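Long-range contacts in 3-dehydroquinate dehydratase (Enterococcus faecalis, PDB 4PH6), which catalyses the cis-dehydration of 3-dehydroquinate to 3-dehydroshikimate, the third step of the chorismate pathway, through a covalent imine intermediate: residues Thr83-Lys88 against Leu115-Leu120; Lys140-Asn145 against Ala169-Ile174; Arg51-Glu56 against Gly90-Phe95; Glu56-Phe61 against Phe101-Glu106. All blocks are in the same frame, centred on the assembly; numbering follows the deposited sequence.

Contact 1 of 4, residues Thr83-Lys88 against Leu115-Leu120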
# COMPACT_ATOMS: atom_id res chain seq x y z
N THR A 83 -25.58 -9.50 -5.53
CA THR A 83 -25.64 -8.28 -4.72
C THR A 83 -26.66 -7.31 -5.27
O THR A 83 -26.55 -6.92 -6.43
CB THR A 83 -24.27 -7.55 -4.70
OG1 THR A 83 -23.28 -8.36 -4.04
CG2 THR A 83 -24.37 -6.20 -4.02
N PHE A 84 -27.63 -6.92 -4.47
CA PHE A 84 -28.41 -5.73 -4.81
C PHE A 84 -27.93 -4.56 -3.94
O PHE A 84 -28.35 -4.44 -2.79
CB PHE A 84 -29.92 -5.95 -4.61
CG PHE A 84 -30.77 -4.86 -5.21
CD1 PHE A 84 -31.29 -4.99 -6.49
CD2 PHE A 84 -31.03 -3.69 -4.50
CE1 PHE A 84 -32.05 -3.97 -7.06
CE2 PHE A 84 -31.80 -2.67 -5.07
CZ PHE A 84 -32.30 -2.81 -6.35
N ARG A 85 -27.04 -3.73 -4.45
CA ARG A 85 -26.59 -2.60 -3.64
C ARG A 85 -27.72 -1.58 -3.53
O ARG A 85 -28.25 -1.12 -4.55
CB ARG A 85 -25.33 -1.96 -4.20
CG ARG A 85 -24.72 -0.88 -3.32
CD ARG A 85 -24.27 -1.43 -1.98
NE ARG A 85 -23.34 -2.53 -2.16
CZ ARG A 85 -23.42 -3.69 -1.51
NH1 ARG A 85 -24.38 -3.89 -0.62
NH2 ARG A 85 -22.52 -4.63 -1.73
N THR A 86 -28.10 -1.23 -2.31
CA THR A 86 -29.19 -0.26 -2.15
C THR A 86 -28.66 1.14 -2.40
O THR A 86 -27.48 1.43 -2.19
CB THR A 86 -29.83 -0.32 -0.76
OG1 THR A 86 -28.90 0.19 0.21
CG2 THR A 86 -30.21 -1.75 -0.41
N GLN A 87 -29.57 2.02 -2.82
CA GLN A 87 -29.23 3.38 -3.22
C GLN A 87 -28.47 4.16 -2.14
O GLN A 87 -27.56 4.92 -2.45
CB GLN A 87 -30.50 4.13 -3.62
CG GLN A 87 -30.28 5.38 -4.45
CD GLN A 87 -31.58 5.95 -5.01
OE1 GLN A 87 -32.65 5.83 -4.39
NE2 GLN A 87 -31.50 6.57 -6.19
N LYS A 88 -28.83 3.98 -0.87
CA LYS A 88 -28.20 4.77 0.19
C LYS A 88 -26.75 4.34 0.47
O LYS A 88 -26.03 5.01 1.21
CB LYS A 88 -29.02 4.68 1.49
CG LYS A 88 -28.84 5.89 2.42
CD LYS A 88 -29.13 5.48 3.88
CE LYS A 88 -30.37 6.14 4.48
NZ LYS A 88 -30.05 7.21 5.48
N LEU A 115 -23.01 -17.07 -2.81
CA LEU A 115 -22.93 -16.10 -1.73
C LEU A 115 -23.99 -15.03 -1.91
O LEU A 115 -24.32 -14.64 -3.03
CB LEU A 115 -21.54 -15.45 -1.67
CG LEU A 115 -20.34 -16.38 -1.58
CD1 LEU A 115 -19.74 -16.59 -2.96
CD2 LEU A 115 -19.32 -15.81 -0.62
N LEU A 116 -24.54 -14.57 -0.80
CA LEU A 116 -25.56 -13.54 -0.84
C LEU A 116 -25.10 -12.33 -0.05
O LEU A 116 -24.71 -12.45 1.12
CB LEU A 116 -26.91 -14.07 -0.30
CG LEU A 116 -28.13 -13.14 -0.29
CD1 LEU A 116 -28.36 -12.47 -1.64
CD2 LEU A 116 -29.40 -13.90 0.18
N ASP A 117 -25.14 -11.18 -0.70
CA ASP A 117 -24.82 -9.90 -0.09
C ASP A 117 -26.05 -9.30 0.60
O ASP A 117 -27.09 -9.09 -0.03
CB ASP A 117 -24.27 -8.94 -1.16
CG ASP A 117 -23.94 -7.55 -0.60
OD1 ASP A 117 -24.89 -6.83 -0.24
OD2 ASP A 117 -22.75 -7.17 -0.57
N ILE A 118 -25.93 -9.00 1.89
CA ILE A 118 -27.00 -8.38 2.65
C ILE A 118 -26.44 -7.21 3.47
O ILE A 118 -25.50 -7.37 4.24
CB ILE A 118 -27.69 -9.37 3.60
CG1 ILE A 118 -28.27 -10.54 2.80
CG2 ILE A 118 -28.78 -8.66 4.44
CD1 ILE A 118 -28.88 -11.62 3.66
N GLU A 119 -27.01 -6.03 3.28
CA GLU A 119 -26.52 -4.86 4.00
C GLU A 119 -26.87 -4.93 5.48
O GLU A 119 -28.01 -5.17 5.86
CB GLU A 119 -27.07 -3.60 3.35
CG GLU A 119 -26.56 -3.45 1.93
CD GLU A 119 -27.12 -2.26 1.20
OE1 GLU A 119 -27.97 -1.53 1.76
OE2 GLU A 119 -26.72 -2.07 0.03
N LEU A 120 -25.84 -4.75 6.31
CA LEU A 120 -25.97 -4.73 7.76
C LEU A 120 -27.17 -3.91 8.22
O LEU A 120 -27.89 -4.32 9.12
CB LEU A 120 -24.69 -4.17 8.40
CG LEU A 120 -24.69 -3.80 9.89
CD1 LEU A 120 -24.85 -5.04 10.79
CD2 LEU A 120 -23.43 -3.01 10.29
O HOH W 1 -27.30 -5.85 -0.22
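Glu119 OE2 is the best-held polar atom here, gripped by two donors: Arg85 NH1 at 3.0 Å and the backbone N of Thr86 at 2.8 Å. NH1 meets the anti lone pair of OE2, which lies only 4° out of the guanidinium plane, whereas the Thr86 amide comes from above the carboxylate plane. Glu119 OE1 offers its syn lone pair to Thr86 OG1 in a very short bond of 2.5 Å. Both oxygens are engaged, which should restrict rotation of the carboxylate, and the glutamate chain, extended beyond CG, meets Thr86 tip to tip.

Arg85 also grips Asp117 end-on, NH1 to OD1 at 3.0 Å and NH2 to OD2 at 2.8 Å. Both bonds reach the Asp117 carboxylate from above its plane, and the two flat groups stand 55° apart; the Glu119 carboxylate is nearly coplanar with the guanidinium. Bends at chi2 and chi3 fold Arg85 back for this salt-bridge network, and Thr83 CG2 lies 3.3 Å above its guanidinium plane, toward the rim. Thr83 OG1 is hydrogen-bonded to Glu49. A water 2.6 Å from Asp117 OD1 is also within hydrogen-bonding reach of Phe84 O, though more acceptors than protons surround it. Two buried carboxylates probably offset the charge of Arg85, which is predicted to bind 3-dehydroquinate and lies close to the like-charged Lys173 NZ.

The loop after strand 80-83 is thereby tied to strand 115-119 inside the (beta/alpha)8 barrel. Cys144 of strand 140-147 packs against Arg85 and Asp117, and Tyr104 OH of helix 97-110 is hydrogen-bonded to Phe84 N.

Contact 2 of 4, residues Lys140-Asn145 against Ala169-Ile174; sequences KIVLCN and ADICKI
Ile141 N, just ahead of the first bridged pair, Val142 and Ile171, is satisfied by a side chain: Asp170 OD2, through its anti lone pair, at 2.7 Å and 170°. Ile141 O takes Ile171 N at 3.0 Å, nearly along the C=O axis, and a weak, bent bond from Asp170 N. Ile171 O receives Leu143 N weakly, Leu143 O receives Lys173 N in the carbonyl plane at 3.0 Å, and Lys173 O receives Asn145 N at 2.9 Å from above its plane. Such alternation is that of parallel strands, here 17° apart, the two strands of a beta-alpha-beta unit whose crossover carries helix 154-166. The backbone of Val142 bonds to Leu116 and Ile118 of strand 115-119 and that of Cys144 to Leu120 just after it, while their CA atoms make C-H...O contacts with Ile171 O and Lys173 O. Val142 CG2 lies 4.0 Å from Ile171 CB, and on the other face Leu143 CG meets Ala169 CB at 3.6 Å. Lys173, predicted to form the Schiff base, runs out extended, CG anti to its backbone N; CD passes Cys144 CB at 3.9 Å, and NZ is hydrogen-bonded to His146 NE2. Asn145 OD1 is satisfied by Arg160.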
# COMPACT_ATOMS: atom_id res chain seq x y z
N LYS A 140 -23.62 -18.96 1.29
CA LYS A 140 -22.80 -18.19 2.23
C LYS A 140 -23.27 -16.75 2.31
O LYS A 140 -23.59 -16.13 1.29
CB LYS A 140 -21.31 -18.20 1.83
CG LYS A 140 -20.69 -19.58 1.65
CD LYS A 140 -20.74 -20.38 2.94
CE LYS A 140 -20.15 -21.78 2.71
NZ LYS A 140 -20.43 -22.68 3.86
N ILE A 141 -23.29 -16.20 3.51
CA ILE A 141 -23.78 -14.85 3.71
C ILE A 141 -22.68 -13.80 3.82
O ILE A 141 -21.75 -13.93 4.63
CB ILE A 141 -24.66 -14.77 4.95
CG1 ILE A 141 -25.87 -15.68 4.76
CG2 ILE A 141 -25.11 -13.33 5.18
CD1 ILE A 141 -26.70 -15.35 3.54
N VAL A 142 -22.78 -12.75 3.01
CA VAL A 142 -21.89 -11.60 3.16
C VAL A 142 -22.69 -10.42 3.67
O VAL A 142 -23.44 -9.81 2.91
CB VAL A 142 -21.19 -11.20 1.84
CG1 VAL A 142 -20.26 -10.02 2.08
CG2 VAL A 142 -20.41 -12.37 1.25
N LEU A 143 -22.56 -10.12 4.97
CA LEU A 143 -23.13 -8.89 5.51
C LEU A 143 -22.16 -7.78 5.18
O LEU A 143 -20.96 -8.00 5.09
CB LEU A 143 -23.37 -8.97 7.03
CG LEU A 143 -24.49 -9.92 7.48
CD1 LEU A 143 -24.97 -9.58 8.89
CD2 LEU A 143 -25.66 -9.96 6.50
N CYS A 144 -22.68 -6.58 4.97
CA CYS A 144 -21.85 -5.54 4.41
C CYS A 144 -22.37 -4.14 4.68
O CYS A 144 -23.57 -3.93 4.88
CB CYS A 144 -21.71 -5.74 2.92
SG CYS A 144 -23.31 -5.74 2.15
N ASN A 145 -21.44 -3.20 4.66
CA ASN A 145 -21.79 -1.80 4.82
C ASN A 145 -20.94 -0.93 3.91
O ASN A 145 -19.76 -1.18 3.72
CB ASN A 145 -21.65 -1.38 6.28
CG ASN A 145 -21.84 0.10 6.48
OD1 ASN A 145 -20.93 0.79 6.91
ND2 ASN A 145 -23.02 0.61 6.14
N ALA A 169 -22.83 -13.37 10.06
CA ALA A 169 -22.27 -13.28 8.72
C ALA A 169 -21.22 -14.36 8.51
O ALA A 169 -20.44 -14.68 9.41
CB ALA A 169 -21.66 -11.92 8.48
N ASP A 170 -21.21 -14.95 7.32
CA ASP A 170 -20.10 -15.80 6.94
C ASP A 170 -18.88 -14.94 6.57
O ASP A 170 -17.74 -15.32 6.80
CB ASP A 170 -20.51 -16.72 5.79
CG ASP A 170 -21.54 -17.75 6.23
OD1 ASP A 170 -21.26 -18.47 7.20
OD2 ASP A 170 -22.63 -17.81 5.63
N ILE A 171 -19.14 -13.76 6.03
CA ILE A 171 -18.10 -12.84 5.62
C ILE A 171 -18.57 -11.42 5.94
O ILE A 171 -19.70 -11.05 5.62
CB ILE A 171 -17.75 -13.00 4.13
CG1 ILE A 171 -17.21 -14.41 3.84
CG2 ILE A 171 -16.74 -11.97 3.70
CD1 ILE A 171 -16.95 -14.68 2.37
N CYS A 172 -17.72 -10.64 6.61
CA CYS A 172 -18.07 -9.27 6.98
C CYS A 172 -17.35 -8.31 6.06
O CYS A 172 -16.15 -8.42 5.87
CB CYS A 172 -17.70 -8.99 8.43
SG CYS A 172 -18.32 -10.21 9.60
N LYS A 173 -18.08 -7.35 5.49
CA LYS A 173 -17.53 -6.44 4.51
C LYS A 173 -17.88 -4.99 4.80
O LYS A 173 -19.01 -4.68 5.17
CB LYS A 173 -18.01 -6.83 3.11
CG LYS A 173 -17.64 -5.85 2.01
CD LYS A 173 -18.48 -6.10 0.77
CE LYS A 173 -18.22 -5.04 -0.30
NZ LYS A 173 -19.22 -5.07 -1.39
N ILE A 174 -16.92 -4.09 4.62
CA ILE A 174 -17.20 -2.67 4.75
C ILE A 174 -16.37 -1.88 3.76
O ILE A 174 -15.18 -2.14 3.58
CB ILE A 174 -16.95 -2.15 6.20
CG1 ILE A 174 -17.46 -0.72 6.35
CG2 ILE A 174 -15.48 -2.21 6.60
CD1 ILE A 174 -17.58 -0.25 7.79

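Contact 3 of 4, residues Arg51-Glu56 against Gly90-Phe95; sequences RLDYYE and GGEMAF
The tight part is centred on the Asp53 carboxylate, whose OD1 takes the backbone N of Glu92 on its anti lone pair at 2.9 Å and Arg51 NH2 on its syn lone pair, also at 2.9 Å. OD2 takes Arg51 NE on its own syn lone pair at 3.1 Å, so the arginine holds the acid side-on, and OD2 further accepts Arg85 N. Bends at chi2 and chi3 fold Arg51 back onto its neighbour two residues on. Both segments are loops that follow barrel strands, 47-51 and 80-83, at their C-terminal ends, the end of a TIM barrel that carries the active site; Arg51 is predicted to bind 3-dehydroquinate. Close packing extends to Glu92, although that residue is exposed. Its chain, bent at chi2, lays CG over the face of Tyr54, 3.3 Å from the ring centroid and 9° off the ring normal, a CH-pi contact, and the carboxylate stacks on the ring, their planes 9° apart. The loose side is bridged by a water, which accepts from Arg51 NH2 and donates to Gly90 O at 3.0 Å and to Glu92 OE2 at 2.9 Å. Loose too is Met93, where CG comes no nearer to Asp53 O than 3.7 Å.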
# COMPACT_ATOMS: atom_id res chain seq x y z
N ARG A 51 -23.94 -7.58 -10.08
CA ARG A 51 -24.65 -6.48 -9.43
C ARG A 51 -26.08 -6.34 -9.96
O ARG A 51 -26.29 -5.86 -11.07
CB ARG A 51 -23.88 -5.17 -9.59
CG ARG A 51 -22.61 -5.05 -8.72
CD ARG A 51 -22.94 -4.70 -7.28
NE ARG A 51 -23.69 -3.45 -7.20
CZ ARG A 51 -23.14 -2.24 -7.15
NH1 ARG A 51 -21.81 -2.11 -7.17
NH2 ARG A 51 -23.91 -1.17 -7.08
N LEU A 52 -27.04 -6.74 -9.14
CA LEU A 52 -28.45 -6.77 -9.50
C LEU A 52 -29.05 -5.40 -9.78
O LEU A 52 -29.92 -5.26 -10.64
CB LEU A 52 -29.27 -7.45 -8.39
CG LEU A 52 -28.93 -8.92 -8.20
CD1 LEU A 52 -29.81 -9.56 -7.16
CD2 LEU A 52 -29.05 -9.66 -9.54
N ASP A 53 -28.59 -4.40 -9.04
CA ASP A 53 -29.21 -3.08 -9.09
C ASP A 53 -28.89 -2.36 -10.41
O ASP A 53 -29.49 -1.33 -10.71
CB ASP A 53 -28.80 -2.24 -7.87
CG ASP A 53 -27.31 -2.24 -7.63
OD1 ASP A 53 -26.68 -1.17 -7.79
OD2 ASP A 53 -26.77 -3.30 -7.29
N TYR A 54 -27.98 -2.93 -11.20
CA TYR A 54 -27.74 -2.46 -12.56
C TYR A 54 -28.69 -3.12 -13.57
O TYR A 54 -28.95 -2.55 -14.64
CB TYR A 54 -26.30 -2.74 -13.00
CG TYR A 54 -25.28 -1.72 -12.55
CD1 TYR A 54 -24.98 -0.61 -13.34
CD2 TYR A 54 -24.60 -1.87 -11.35
CE1 TYR A 54 -24.03 0.31 -12.93
CE2 TYR A 54 -23.66 -0.97 -10.95
CZ TYR A 54 -23.38 0.12 -11.74
OH TYR A 54 -22.44 1.01 -11.31
N TYR A 55 -29.19 -4.31 -13.26
CA TYR A 55 -29.99 -5.07 -14.23
C TYR A 55 -31.33 -4.40 -14.55
O TYR A 55 -32.14 -4.18 -13.65
CB TYR A 55 -30.24 -6.50 -13.75
CG TYR A 55 -31.00 -7.34 -14.75
CD1 TYR A 55 -30.70 -7.27 -16.11
CD2 TYR A 55 -32.03 -8.19 -14.35
CE1 TYR A 55 -31.40 -8.01 -17.04
CE2 TYR A 55 -32.72 -8.96 -15.28
CZ TYR A 55 -32.40 -8.86 -16.62
OH TYR A 55 -33.08 -9.59 -17.55
N GLU A 56 -31.56 -4.10 -15.83
CA GLU A 56 -32.76 -3.37 -16.22
C GLU A 56 -34.09 -4.06 -15.84
O GLU A 56 -35.10 -3.38 -15.66
CB GLU A 56 -32.75 -3.09 -17.73
CG GLU A 56 -32.83 -4.32 -18.63
CD GLU A 56 -32.72 -3.98 -20.12
OE1 GLU A 56 -32.72 -2.78 -20.47
OE2 GLU A 56 -32.63 -4.91 -20.95
N GLY A 90 -24.65 3.52 -2.26
CA GLY A 90 -24.00 3.59 -3.57
C GLY A 90 -24.69 2.90 -4.74
O GLY A 90 -24.21 2.94 -5.86
N GLY A 91 -25.83 2.26 -4.47
CA GLY A 91 -26.53 1.50 -5.48
C GLY A 91 -27.04 2.31 -6.65
O GLY A 91 -26.99 3.54 -6.62
N GLU A 92 -27.56 1.64 -7.67
CA GLU A 92 -27.95 2.32 -8.90
C GLU A 92 -29.40 2.82 -8.95
O GLU A 92 -29.70 3.75 -9.69
CB GLU A 92 -27.72 1.40 -10.10
CG GLU A 92 -26.26 1.26 -10.46
CD GLU A 92 -25.62 2.58 -10.89
OE1 GLU A 92 -26.09 3.18 -11.88
OE2 GLU A 92 -24.65 3.01 -10.23
N MET A 93 -30.29 2.21 -8.17
CA MET A 93 -31.72 2.52 -8.28
C MET A 93 -32.48 2.49 -6.97
O MET A 93 -32.16 1.72 -6.05
CB MET A 93 -32.39 1.56 -9.25
CG MET A 93 -32.29 0.12 -8.81
SD MET A 93 -33.14 -1.04 -9.89
CE MET A 93 -34.84 -0.73 -9.46
N ALA A 94 -33.51 3.34 -6.89
CA ALA A 94 -34.47 3.29 -5.80
C ALA A 94 -35.20 1.94 -5.79
O ALA A 94 -35.49 1.37 -6.84
CB ALA A 94 -35.45 4.44 -5.93
N PHE A 95 -35.49 1.44 -4.60
CA PHE A 95 -36.08 0.12 -4.45
C PHE A 95 -36.65 0.07 -3.05
O PHE A 95 -35.94 0.40 -2.09
CB PHE A 95 -35.02 -0.97 -4.66
CG PHE A 95 -35.52 -2.23 -5.35
CD1 PHE A 95 -36.23 -2.16 -6.54
CD2 PHE A 95 -35.21 -3.49 -4.84
CE1 PHE A 95 -36.66 -3.31 -7.18
CE2 PHE A 95 -35.63 -4.64 -5.48
CZ PHE A 95 -36.36 -4.55 -6.65
O HOH W 2 -23.31 1.41 -8.27

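Contact 4 of 4, residues Glu56-Phe61 against Phe101-Glu106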
# COMPACT_ATOMS: atom_id res chain seq x y z
N GLU A 56 -31.56 -4.10 -15.83
CA GLU A 56 -32.76 -3.37 -16.22
C GLU A 56 -34.09 -4.06 -15.84
O GLU A 56 -35.10 -3.38 -15.66
CB GLU A 56 -32.75 -3.09 -17.73
CG GLU A 56 -32.83 -4.32 -18.63
CD GLU A 56 -32.72 -3.98 -20.12
OE1 GLU A 56 -32.72 -2.78 -20.47
OE2 GLU A 56 -32.63 -4.91 -20.95
N ASN A 57 -34.08 -5.39 -15.73
CA ASN A 57 -35.32 -6.12 -15.43
C ASN A 57 -35.42 -6.61 -13.99
O ASN A 57 -36.16 -7.56 -13.73
CB ASN A 57 -35.48 -7.32 -16.38
CG ASN A 57 -35.70 -6.90 -17.81
OD1 ASN A 57 -36.37 -5.91 -18.08
ND2 ASN A 57 -35.14 -7.66 -18.74
N VAL A 58 -34.71 -5.97 -13.07
CA VAL A 58 -34.55 -6.50 -11.72
C VAL A 58 -35.86 -6.54 -10.91
O VAL A 58 -35.96 -7.24 -9.89
CB VAL A 58 -33.49 -5.68 -10.96
CG1 VAL A 58 -34.07 -4.38 -10.48
CG2 VAL A 58 -32.94 -6.47 -9.81
N ALA A 59 -36.87 -5.82 -11.38
CA ALA A 59 -38.19 -5.83 -10.75
C ALA A 59 -38.94 -7.11 -11.10
O ALA A 59 -39.90 -7.47 -10.42
CB ALA A 59 -38.99 -4.63 -11.18
N ASP A 60 -38.51 -7.79 -12.16
CA ASP A 60 -39.09 -9.09 -12.50
C ASP A 60 -38.26 -10.19 -11.86
O ASP A 60 -37.25 -10.64 -12.41
CB ASP A 60 -39.17 -9.27 -14.02
CG ASP A 60 -39.99 -10.49 -14.42
OD1 ASP A 60 -40.47 -11.22 -13.52
OD2 ASP A 60 -40.12 -10.75 -15.63
N PHE A 61 -38.70 -10.63 -10.69
CA PHE A 61 -37.89 -11.49 -9.83
C PHE A 61 -37.65 -12.86 -10.45
O PHE A 61 -36.62 -13.49 -10.18
CB PHE A 61 -38.56 -11.62 -8.46
CG PHE A 61 -38.74 -10.31 -7.72
CD1 PHE A 61 -38.01 -9.18 -8.07
CD2 PHE A 61 -39.63 -10.21 -6.66
CE1 PHE A 61 -38.17 -7.98 -7.39
CE2 PHE A 61 -39.79 -9.02 -5.98
CZ PHE A 61 -39.06 -7.90 -6.35
N PHE A 101 -36.24 -7.35 -0.04
CA PHE A 101 -36.29 -8.66 0.60
C PHE A 101 -37.05 -9.71 -0.23
O PHE A 101 -36.71 -10.89 -0.18
CB PHE A 101 -36.89 -8.54 2.00
CG PHE A 101 -35.95 -7.93 2.98
CD1 PHE A 101 -34.90 -8.66 3.49
CD2 PHE A 101 -36.10 -6.61 3.38
CE1 PHE A 101 -34.03 -8.11 4.40
CE2 PHE A 101 -35.23 -6.06 4.28
CZ PHE A 101 -34.20 -6.80 4.79
N ALA A 102 -38.06 -9.28 -0.98
CA ALA A 102 -38.82 -10.21 -1.82
C ALA A 102 -37.95 -10.82 -2.94
O ALA A 102 -38.04 -12.02 -3.23
CB ALA A 102 -40.04 -9.52 -2.40
N LEU A 103 -37.11 -9.98 -3.54
CA LEU A 103 -36.19 -10.42 -4.59
C LEU A 103 -35.20 -11.46 -4.08
O LEU A 103 -35.00 -12.50 -4.71
CB LEU A 103 -35.40 -9.23 -5.15
CG LEU A 103 -34.35 -9.53 -6.23
CD1 LEU A 103 -34.83 -10.53 -7.28
CD2 LEU A 103 -33.90 -8.24 -6.91
N TYR A 104 -34.58 -11.16 -2.95
CA TYR A 104 -33.62 -12.07 -2.34
C TYR A 104 -34.26 -13.41 -1.94
O TYR A 104 -33.68 -14.47 -2.19
CB TYR A 104 -32.97 -11.40 -1.12
CG TYR A 104 -31.79 -10.49 -1.44
CD1 TYR A 104 -31.27 -10.40 -2.73
CD2 TYR A 104 -31.18 -9.75 -0.43
CE1 TYR A 104 -30.18 -9.58 -3.00
CE2 TYR A 104 -30.10 -8.94 -0.69
CZ TYR A 104 -29.60 -8.86 -1.97
OH TYR A 104 -28.51 -8.04 -2.21
N HIS A 105 -35.44 -13.36 -1.32
CA HIS A 105 -36.15 -14.57 -0.94
C HIS A 105 -36.40 -15.45 -2.18
O HIS A 105 -36.22 -16.67 -2.13
CB HIS A 105 -37.49 -14.25 -0.24
CG HIS A 105 -37.39 -14.12 1.25
ND1 HIS A 105 -36.97 -15.15 2.07
CD2 HIS A 105 -37.68 -13.08 2.08
CE1 HIS A 105 -36.99 -14.75 3.32
NE2 HIS A 105 -37.42 -13.51 3.36
N GLU A 106 -36.77 -14.82 -3.30
CA GLU A 106 -36.99 -15.55 -4.54
C GLU A 106 -35.72 -16.18 -5.13
O GLU A 106 -35.76 -17.32 -5.60
CB GLU A 106 -37.61 -14.63 -5.60
CG GLU A 106 -39.11 -14.55 -5.49
CD GLU A 106 -39.78 -15.92 -5.49
OE1 GLU A 106 -40.15 -16.39 -4.39
OE2 GLU A 106 -39.93 -16.51 -6.58
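The N-terminal end of helix 61-73 rests against helix 97-110 here, two successive outer helices of the (beta/alpha)8 barrel, and the contact is apolar, with no hydrogen bond crossing between the segments. Phe61, next after the N-cap residue Asp60, has the largest share, with Leu103 next. Its ring lies with one face toward the helix backbone, so that Leu103 CA sits over the ring centre, 3.9 Å above the plane. Leu103 CB makes a CH-pi contact with the same face, 4.0 Å from the Phe61 centroid and 19° off the ring normal. Because Leu103 CG is anti to its backbone N (chi1 178°), the branch runs on toward the CG-CD1 side of the ring, and CD1 touches Phe61 CD1 at 3.5 Å. Ala102 CB meets Phe61 CE2 at 3.6 Å in an oblique approach, and at the root of the side chain Glu106 CG comes within 4.2 Å of Phe61 CB. The second Leu103 methyl, CD2, is met by Val58 CG2 at 3.5 Å, the two side chains crossing at about a right angle. Val58 belongs to a type I turn, Asn57 to Asp60, closed by Asp60 N to Asn57 O at 2.8 Å; its own carbonyl O lies in plane at the Phe61 ring edge. Leu103 also reaches Val64. Successive outer helices side by side around a parallel barrel make up the (beta/alpha)8 fold.

How the contacts relate
Contacts 1 and 2 are neighbours in one sheet, 9 Å between centres, with Leu116 N to Lys140 O at 2.8 Å a probable hydrogen bond between their strands. Across this junction Arg85, predicted to bind the substrate, and Lys173, the predicted Schiff-base lysine, come close as like charges, with His146 beside both. Contact 3 meets contact 1 at the pocket's rim: Thr83 O to Leu52 N at 2.8 Å is a probable hydrogen bond, and Phe95 stacks on Phe84. Contact 4, farther out, shares Glu56 with contact 3, touches it through Val58 CG1 and Met93 SD at 3.5 Å, and reaches contact 1 through Tyr104 CE1 and Leu116 CD1 at 3.7 Å. Contacts 3 and 4 each stay about 7 Å from contact 2, nearest atoms.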